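Local coordinates for protein Afp3 (Serratia entomophila, PDB 6RBN) that probably forms part of the extended contractile sheath around the inner tube of the anti-feeding prophage, a phage-tail-like injection system, at residues P291-V302 with I322-W333. Numbering follows the deposited sequence.
Sequences PANVVLNGVSDV and IRHFSDRGLVVW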
ATOM      1  N   PRO D 291      58.878 -23.324  -6.713  1.00 71.64           N
ATOM      2  CA  PRO D 291      59.332 -23.239  -8.118  1.00 71.64           C
ATOM      3  C   PRO D 291      60.309 -24.352  -8.479  1.00 71.64           C
ATOM      4  O   PRO D 291      61.476 -24.129  -8.806  1.00 71.64           O
ATOM      5  CB  PRO D 291      59.984 -21.856  -8.161  1.00 71.64           C
ATOM      6  CG  PRO D 291      60.492 -21.664  -6.783  1.00 71.64           C
ATOM      7  CD  PRO D 291      59.531 -22.319  -5.861  1.00 71.64           C
ATOM      8  N   ALA D 292      59.834 -25.600  -8.423  1.00 72.11           N
ATOM      9  CA  ALA D 292      60.756 -26.720  -8.550  1.00 72.11           C
ATOM     10  C   ALA D 292      60.199 -27.885  -9.364  1.00 72.11           C
ATOM     11  O   ALA D 292      60.521 -29.040  -9.069  1.00 72.11           O
ATOM     12  CB  ALA D 292      61.181 -27.202  -7.167  1.00 72.11           C
ATOM     13  N   ASN D 293      59.355 -27.627 -10.358  1.00 72.27           N
ATOM     14  CA  ASN D 293      59.083 -28.619 -11.391  1.00 72.27           C
ATOM     15  C   ASN D 293      59.011 -27.980 -12.768  1.00 72.27           C
ATOM     16  O   ASN D 293      58.341 -28.517 -13.655  1.00 72.27           O
ATOM     17  CB  ASN D 293      57.789 -29.396 -11.142  1.00 72.27           C
ATOM     18  CG  ASN D 293      57.968 -30.537 -10.178  1.00 72.27           C
ATOM     19  OD1 ASN D 293      58.961 -31.248 -10.234  1.00 72.27           O
ATOM     20  ND2 ASN D 293      56.996 -30.732  -9.303  1.00 72.27           N
ATOM     21  N   VAL D 294      59.668 -26.867 -12.967  1.00 72.62           N
ATOM     22  CA  VAL D 294      59.599 -26.144 -14.227  1.00 72.62           C
ATOM     23  C   VAL D 294      60.674 -26.684 -15.153  1.00 72.62           C
ATOM     24  O   VAL D 294      61.840 -26.808 -14.768  1.00 72.62           O
ATOM     25  CB  VAL D 294      59.759 -24.632 -13.989  1.00 72.62           C
ATOM     26  CG1 VAL D 294      59.691 -23.870 -15.302  1.00 72.62           C
ATOM     27  CG2 VAL D 294      58.697 -24.141 -13.026  1.00 72.62           C
ATOM     28  N   VAL D 295      60.280 -27.025 -16.371  1.00 72.81           N
ATOM     29  CA  VAL D 295      61.211 -27.482 -17.389  1.00 72.81           C
ATOM     30  C   VAL D 295      61.846 -26.262 -18.039  1.00 72.81           C
ATOM     31  O   VAL D 295      61.141 -25.350 -18.488  1.00 72.81           O
ATOM     32  CB  VAL D 295      60.500 -28.363 -18.427  1.00 72.81           C
ATOM     33  CG1 VAL D 295      61.456 -28.770 -19.528  1.00 72.81           C
ATOM     34  CG2 VAL D 295      59.910 -29.583 -17.757  1.00 72.81           C
ATOM     35  N   LEU D 296      63.173 -26.237 -18.082  1.00 74.94           N
ATOM     36  CA  LEU D 296      63.905 -25.077 -18.568  1.00 74.94           C
ATOM     37  C   LEU D 296      63.848 -25.030 -20.090  1.00 74.94           C
ATOM     38  O   LEU D 296      64.302 -25.960 -20.762  1.00 74.94           O
ATOM     39  CB  LEU D 296      65.350 -25.130 -18.084  1.00 74.94           C
ATOM     40  CG  LEU D 296      65.543 -25.106 -16.567  1.00 74.94           C
ATOM     41  CD1 LEU D 296      67.001 -25.299 -16.210  1.00 74.94           C
ATOM     42  CD2 LEU D 296      65.022 -23.819 -15.983  1.00 74.94           C
ATOM     43  N   ASN D 297      63.294 -23.949 -20.633  1.00 79.25           N
ATOM     44  CA  ASN D 297      63.257 -23.760 -22.072  1.00 79.25           C
ATOM     45  C   ASN D 297      64.615 -23.291 -22.573  1.00 79.25           C
ATOM     46  O   ASN D 297      65.472 -22.858 -21.800  1.00 79.25           O
ATOM     47  CB  ASN D 297      62.190 -22.739 -22.461  1.00 79.25           C
ATOM     48  CG  ASN D 297      60.794 -23.226 -22.185  1.00 79.25           C
ATOM     49  OD1 ASN D 297      60.469 -24.389 -22.421  1.00 79.25           O
ATOM     50  ND2 ASN D 297      59.950 -22.338 -21.680  1.00 79.25           N
ATOM     51  N   GLY D 298      64.809 -23.377 -23.884  1.00 82.36           N
ATOM     52  CA  GLY D 298      66.077 -22.936 -24.422  1.00 82.36           C
ATOM     53  C   GLY D 298      67.108 -24.041 -24.439  1.00 82.36           C
ATOM     54  O   GLY D 298      67.227 -24.795 -25.409  1.00 82.36           O
ATOM     55  N   VAL D 299      67.871 -24.106 -23.352  1.00 83.44           N
ATOM     56  CA  VAL D 299      69.043 -24.952 -23.153  1.00 83.44           C
ATOM     57  C   VAL D 299      68.792 -26.439 -23.377  1.00 83.44           C
ATOM     58  O   VAL D 299      67.653 -26.913 -23.320  1.00 83.44           O
ATOM     59  CB  VAL D 299      69.581 -24.729 -21.737  1.00 83.44           C
ATOM     60  CG1 VAL D 299      70.008 -23.301 -21.570  1.00 83.44           C
ATOM     61  CG2 VAL D 299      68.502 -25.063 -20.728  1.00 83.44           C
ATOM     62  N   SER D 300      69.870 -27.181 -23.633  1.00 88.34           N
ATOM     63  CA  SER D 300      69.793 -28.599 -23.966  1.00 88.34           C
ATOM     64  C   SER D 300      70.230 -29.498 -22.815  1.00 88.34           C
ATOM     65  O   SER D 300      69.484 -30.394 -22.411  1.00 88.34           O
ATOM     66  CB  SER D 300      70.644 -28.882 -25.208  1.00 88.34           C
ATOM     67  OG  SER D 300      72.017 -28.664 -24.939  1.00 88.34           O
ATOM     68  N   ASP D 301      71.428 -29.279 -22.272  1.00 89.06           N
ATOM     69  CA  ASP D 301      71.985 -30.204 -21.297  1.00 89.06           C
ATOM     70  C   ASP D 301      72.832 -29.440 -20.290  1.00 89.06           C
ATOM     71  O   ASP D 301      73.409 -28.396 -20.604  1.00 89.06           O
ATOM     72  CB  ASP D 301      72.824 -31.286 -21.989  1.00 89.06           C
ATOM     73  CG  ASP D 301      73.120 -32.475 -21.090  1.00 89.06           C
ATOM     74  OD1 ASP D 301      72.659 -32.494 -19.929  1.00 89.06           O
ATOM     75  OD2 ASP D 301      73.822 -33.398 -21.550  1.00 89.06           O
ATOM     76  N   VAL D 302      72.900 -29.979 -19.073  1.00 84.95           N
ATOM     77  CA  VAL D 302      73.730 -29.431 -18.006  1.00 84.95           C
ATOM     78  C   VAL D 302      75.174 -29.864 -18.204  1.00 84.95           C
ATOM     79  O   VAL D 302      75.464 -30.753 -19.010  1.00 84.95           O
ATOM     80  CB  VAL D 302      73.222 -29.865 -16.620  1.00 84.95           C
ATOM     81  CG1 VAL D 302      71.883 -29.237 -16.328  1.00 84.95           C
ATOM     82  CG2 VAL D 302      73.116 -31.373 -16.557  1.00 84.95           C
ATOM     83  N   ILE D 322      69.777 -28.766 -10.521  1.00 73.72           N
ATOM     84  CA  ILE D 322      69.122 -28.879 -11.820  1.00 73.72           C
ATOM     85  C   ILE D 322      69.344 -30.299 -12.325  1.00 73.72           C
ATOM     86  O   ILE D 322      70.473 -30.677 -12.652  1.00 73.72           O
ATOM     87  CB  ILE D 322      69.686 -27.860 -12.822  1.00 73.72           C
ATOM     88  CG1 ILE D 322      69.640 -26.443 -12.253  1.00 73.72           C
ATOM     89  CG2 ILE D 322      68.915 -27.932 -14.122  1.00 73.72           C
ATOM     90  CD1 ILE D 322      68.265 -25.948 -11.967  1.00 73.72           C
ATOM     91  N   ARG D 323      68.277 -31.084 -12.399  1.00 74.61           N
ATOM     92  CA  ARG D 323      68.357 -32.484 -12.787  1.00 74.61           C
ATOM     93  C   ARG D 323      67.903 -32.670 -14.227  1.00 74.61           C
ATOM     94  O   ARG D 323      67.185 -31.841 -14.789  1.00 74.61           O
ATOM     95  CB  ARG D 323      67.500 -33.356 -11.866  1.00 74.61           C
ATOM     96  CG  ARG D 323      67.989 -33.429 -10.442  1.00 74.61           C
ATOM     97  CD  ARG D 323      69.250 -34.252 -10.342  1.00 74.61           C
ATOM     98  NE  ARG D 323      69.027 -35.628 -10.769  1.00 74.61           N
ATOM     99  CZ  ARG D 323      68.589 -36.595  -9.971  1.00 74.61           C
ATOM    100  NH1 ARG D 323      68.332 -36.340  -8.699  1.00 74.61           N
ATOM    101  NH2 ARG D 323      68.415 -37.818 -10.443  1.00 74.61           N
ATOM    102  N   HIS D 324      68.333 -33.777 -14.820  1.00 75.47           N
ATOM    103  CA  HIS D 324      67.896 -34.175 -16.149  1.00 75.47           C
ATOM    104  C   HIS D 324      67.029 -35.417 -16.051  1.00 75.47           C
ATOM    105  O   HIS D 324      67.464 -36.446 -15.525  1.00 75.47           O
ATOM    106  CB  HIS D 324      69.080 -34.442 -17.078  1.00 75.47           C
ATOM    107  CG  HIS D 324      68.679 -34.715 -18.495  1.00 75.47           C
ATOM    108  ND1 HIS D 324      68.323 -35.970 -18.938  1.00 75.47           N
ATOM    109  CD2 HIS D 324      68.569 -33.893 -19.564  1.00 75.47           C
ATOM    110  CE1 HIS D 324      68.013 -35.909 -20.220  1.00 75.47           C
ATOM    111  NE2 HIS D 324      68.155 -34.661 -20.626  1.00 75.47           N
ATOM    112  N   PHE D 325      65.805 -35.317 -16.550  1.00 74.80           N
ATOM    113  CA  PHE D 325      64.901 -36.447 -16.682  1.00 74.80           C
ATOM    114  C   PHE D 325      64.684 -36.708 -18.164  1.00 74.80           C
ATOM    115  O   PHE D 325      64.550 -35.761 -18.946  1.00 74.80           O
ATOM    116  CB  PHE D 325      63.577 -36.172 -15.973  1.00 74.80           C
ATOM    117  CG  PHE D 325      63.710 -36.048 -14.486  1.00 74.80           C
ATOM    118  CD1 PHE D 325      63.792 -37.174 -13.689  1.00 74.80           C
ATOM    119  CD2 PHE D 325      63.765 -34.803 -13.887  1.00 74.80           C
ATOM    120  CE1 PHE D 325      63.921 -37.061 -12.321  1.00 74.80           C
ATOM    121  CE2 PHE D 325      63.896 -34.686 -12.522  1.00 74.80           C
ATOM    122  CZ  PHE D 325      63.973 -35.816 -11.739  1.00 74.80           C
ATOM    123  N   SER D 326      64.666 -37.987 -18.546  1.00 78.93           N
ATOM    124  CA  SER D 326      64.692 -38.341 -19.962  1.00 78.93           C
ATOM    125  C   SER D 326      63.374 -38.016 -20.650  1.00 78.93           C
ATOM    126  O   SER D 326      63.357 -37.635 -21.827  1.00 78.93           O
ATOM    127  CB  SER D 326      65.021 -39.823 -20.120  1.00 78.93           C
ATOM    128  OG  SER D 326      63.979 -40.626 -19.597  1.00 78.93           O
ATOM    129  N   ASP D 327      62.258 -38.159 -19.938  1.00 80.11           N
ATOM    130  CA  ASP D 327      60.963 -37.879 -20.546  1.00 80.11           C
ATOM    131  C   ASP D 327      60.657 -36.387 -20.565  1.00 80.11           C
ATOM    132  O   ASP D 327      59.888 -35.918 -21.411  1.00 80.11           O
ATOM    133  CB  ASP D 327      59.865 -38.658 -19.819  1.00 80.11           C
ATOM    134  CG  ASP D 327      59.872 -38.429 -18.319  1.00 80.11           C
ATOM    135  OD1 ASP D 327      60.811 -37.787 -17.806  1.00 80.11           O
ATOM    136  OD2 ASP D 327      58.924 -38.886 -17.648  1.00 80.11           O
ATOM    137  N   ARG D 328      61.239 -35.625 -19.644  1.00 75.11           N
ATOM    138  CA  ARG D 328      60.872 -34.226 -19.478  1.00 75.11           C
ATOM    139  C   ARG D 328      61.926 -33.250 -19.979  1.00 75.11           C
ATOM    140  O   ARG D 328      61.575 -32.259 -20.621  1.00 75.11           O
ATOM    141  CB  ARG D 328      60.582 -33.934 -18.004  1.00 75.11           C
ATOM    142  CG  ARG D 328      59.426 -34.736 -17.451  1.00 75.11           C
ATOM    143  CD  ARG D 328      59.178 -34.428 -15.992  1.00 75.11           C
ATOM    144  NE  ARG D 328      58.621 -33.095 -15.801  1.00 75.11           N
ATOM    145  CZ  ARG D 328      58.469 -32.519 -14.615  1.00 75.11           C
ATOM    146  NH1 ARG D 328      58.839 -33.158 -13.516  1.00 75.11           N
ATOM    147  NH2 ARG D 328      57.950 -31.303 -14.529  1.00 75.11           N
ATOM    148  N   GLY D 329      63.201 -33.499 -19.701  1.00 75.04           N
ATOM    149  CA  GLY D 329      64.247 -32.581 -20.104  1.00 75.04           C
ATOM    150  C   GLY D 329      65.069 -32.101 -18.930  1.00 75.04           C
ATOM    151  O   GLY D 329      65.546 -32.916 -18.138  1.00 75.04           O
ATOM    152  N   LEU D 330      65.233 -30.788 -18.792  1.00 75.58           N
ATOM    153  CA  LEU D 330      65.970 -30.204 -17.675  1.00 75.58           C
ATOM    154  C   LEU D 330      64.966 -29.593 -16.714  1.00 75.58           C
ATOM    155  O   LEU D 330      64.315 -28.598 -17.043  1.00 75.58           O
ATOM    156  CB  LEU D 330      66.974 -29.158 -18.146  1.00 75.58           C
ATOM    157  CG  LEU D 330      68.162 -29.684 -18.939  1.00 75.58           C
ATOM    158  CD1 LEU D 330      69.041 -28.537 -19.380  1.00 75.58           C
ATOM    159  CD2 LEU D 330      68.939 -30.666 -18.099  1.00 75.58           C
ATOM    160  N   VAL D 331      64.853 -30.177 -15.530  1.00 72.14           N
ATOM    161  CA  VAL D 331      63.881 -29.764 -14.529  1.00 72.14           C
ATOM    162  C   VAL D 331      64.635 -29.236 -13.322  1.00 72.14           C
ATOM    163  O   VAL D 331      65.547 -29.897 -12.816  1.00 72.14           O
ATOM    164  CB  VAL D 331      62.966 -30.942 -14.139  1.00 72.14           C
ATOM    165  CG1 VAL D 331      61.988 -30.539 -13.059  1.00 72.14           C
ATOM    166  CG2 VAL D 331      62.230 -31.465 -15.351  1.00 72.14           C
ATOM    167  N   VAL D 332      64.269 -28.036 -12.869  1.00 70.16           N
ATOM    168  CA  VAL D 332      64.794 -27.544 -11.604  1.00 70.16           C
ATOM    169  C   VAL D 332      64.201 -28.375 -10.470  1.00 70.16           C
ATOM    170  O   VAL D 332      63.006 -28.685 -10.450  1.00 70.16           O
ATOM    171  CB  VAL D 332      64.518 -26.032 -11.456  1.00 70.16           C
ATOM    172  CG1 VAL D 332      63.052 -25.702 -11.637  1.00 70.16           C
ATOM    173  CG2 VAL D 332      65.014 -25.518 -10.118  1.00 70.16           C
ATOM    174  N   TRP D 333      65.059 -28.813  -9.553  1.00 68.67           N
ATOM    175  CA  TRP D 333      64.688 -29.916  -8.671  1.00 68.67           C
ATOM    176  C   TRP D 333      65.243 -29.616  -7.283  1.00 68.67           C
ATOM    177  O   TRP D 333      66.375 -29.985  -6.967  1.00 68.67           O
ATOM    178  CB  TRP D 333      65.221 -31.224  -9.236  1.00 68.67           C
ATOM    179  CG  TRP D 333      64.669 -32.465  -8.647  1.00 68.67           C
ATOM    180  CD1 TRP D 333      65.290 -33.307  -7.785  1.00 68.67           C
ATOM    181  CD2 TRP D 333      63.383 -33.035  -8.906  1.00 68.67           C
ATOM    182  NE1 TRP D 333      64.472 -34.362  -7.477  1.00 68.67           N
ATOM    183  CE2 TRP D 333      63.291 -34.214  -8.153  1.00 68.67           C
ATOM    184  CE3 TRP D 333      62.297 -32.652  -9.694  1.00 68.67           C
ATOM    185  CZ2 TRP D 333      62.159 -35.017  -8.166  1.00 68.67           C
ATOM    186  CZ3 TRP D 333      61.177 -33.452  -9.704  1.00 68.67           C
ATOM    187  CH2 TRP D 333      61.115 -34.618  -8.946  1.00 68.67           C
TER
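V295 and V331 face each other as a non-hydrogen-bonded antiparallel pair, a single beta bridge framed by a nearly straight bond from L296 N to L330 O (2.8 Å) and a weaker one from V332 N to V294 O (3.3 Å). L330 leaves with CG anti to the carbonyl carbon (chi1 -69°), and its forked end suits two neighbours at once: L330 CD1 meets V299 CG2 at 3.8 Å and S300 O at 3.6 Å, while CD2 touches V302 CG1, the L330 and V302 side chains sliding past each other in opposite directions. A branched methyl, I322 CG2, lies 3.9 Å from both L296 CD1 and V302 CG1, completing an apolar cluster. The single bridge sets V294-L296 along strand 329-332, at the outer edge of its beta hairpin with 322-325, within the subtilisin-like domain of the tail sheath family. R328 and G329 form a classic beta bulge opposite F325, and the unusual backbone angles of G329 suit glycine. Long and bent at chi3, R328 can lay its flat guanidinium over V331 CG2, while N293 O lies 2.9 Å from R328 NH2, near the plane at the edge. Beta-branched V295 suits the extended backbone, its CG2 touching V331 CG2 at 3.8 Å. V294 and L296 also pack on helix 271-284, whereas N293 and R328 touch N268 of a neighbouring Afp2 subunit.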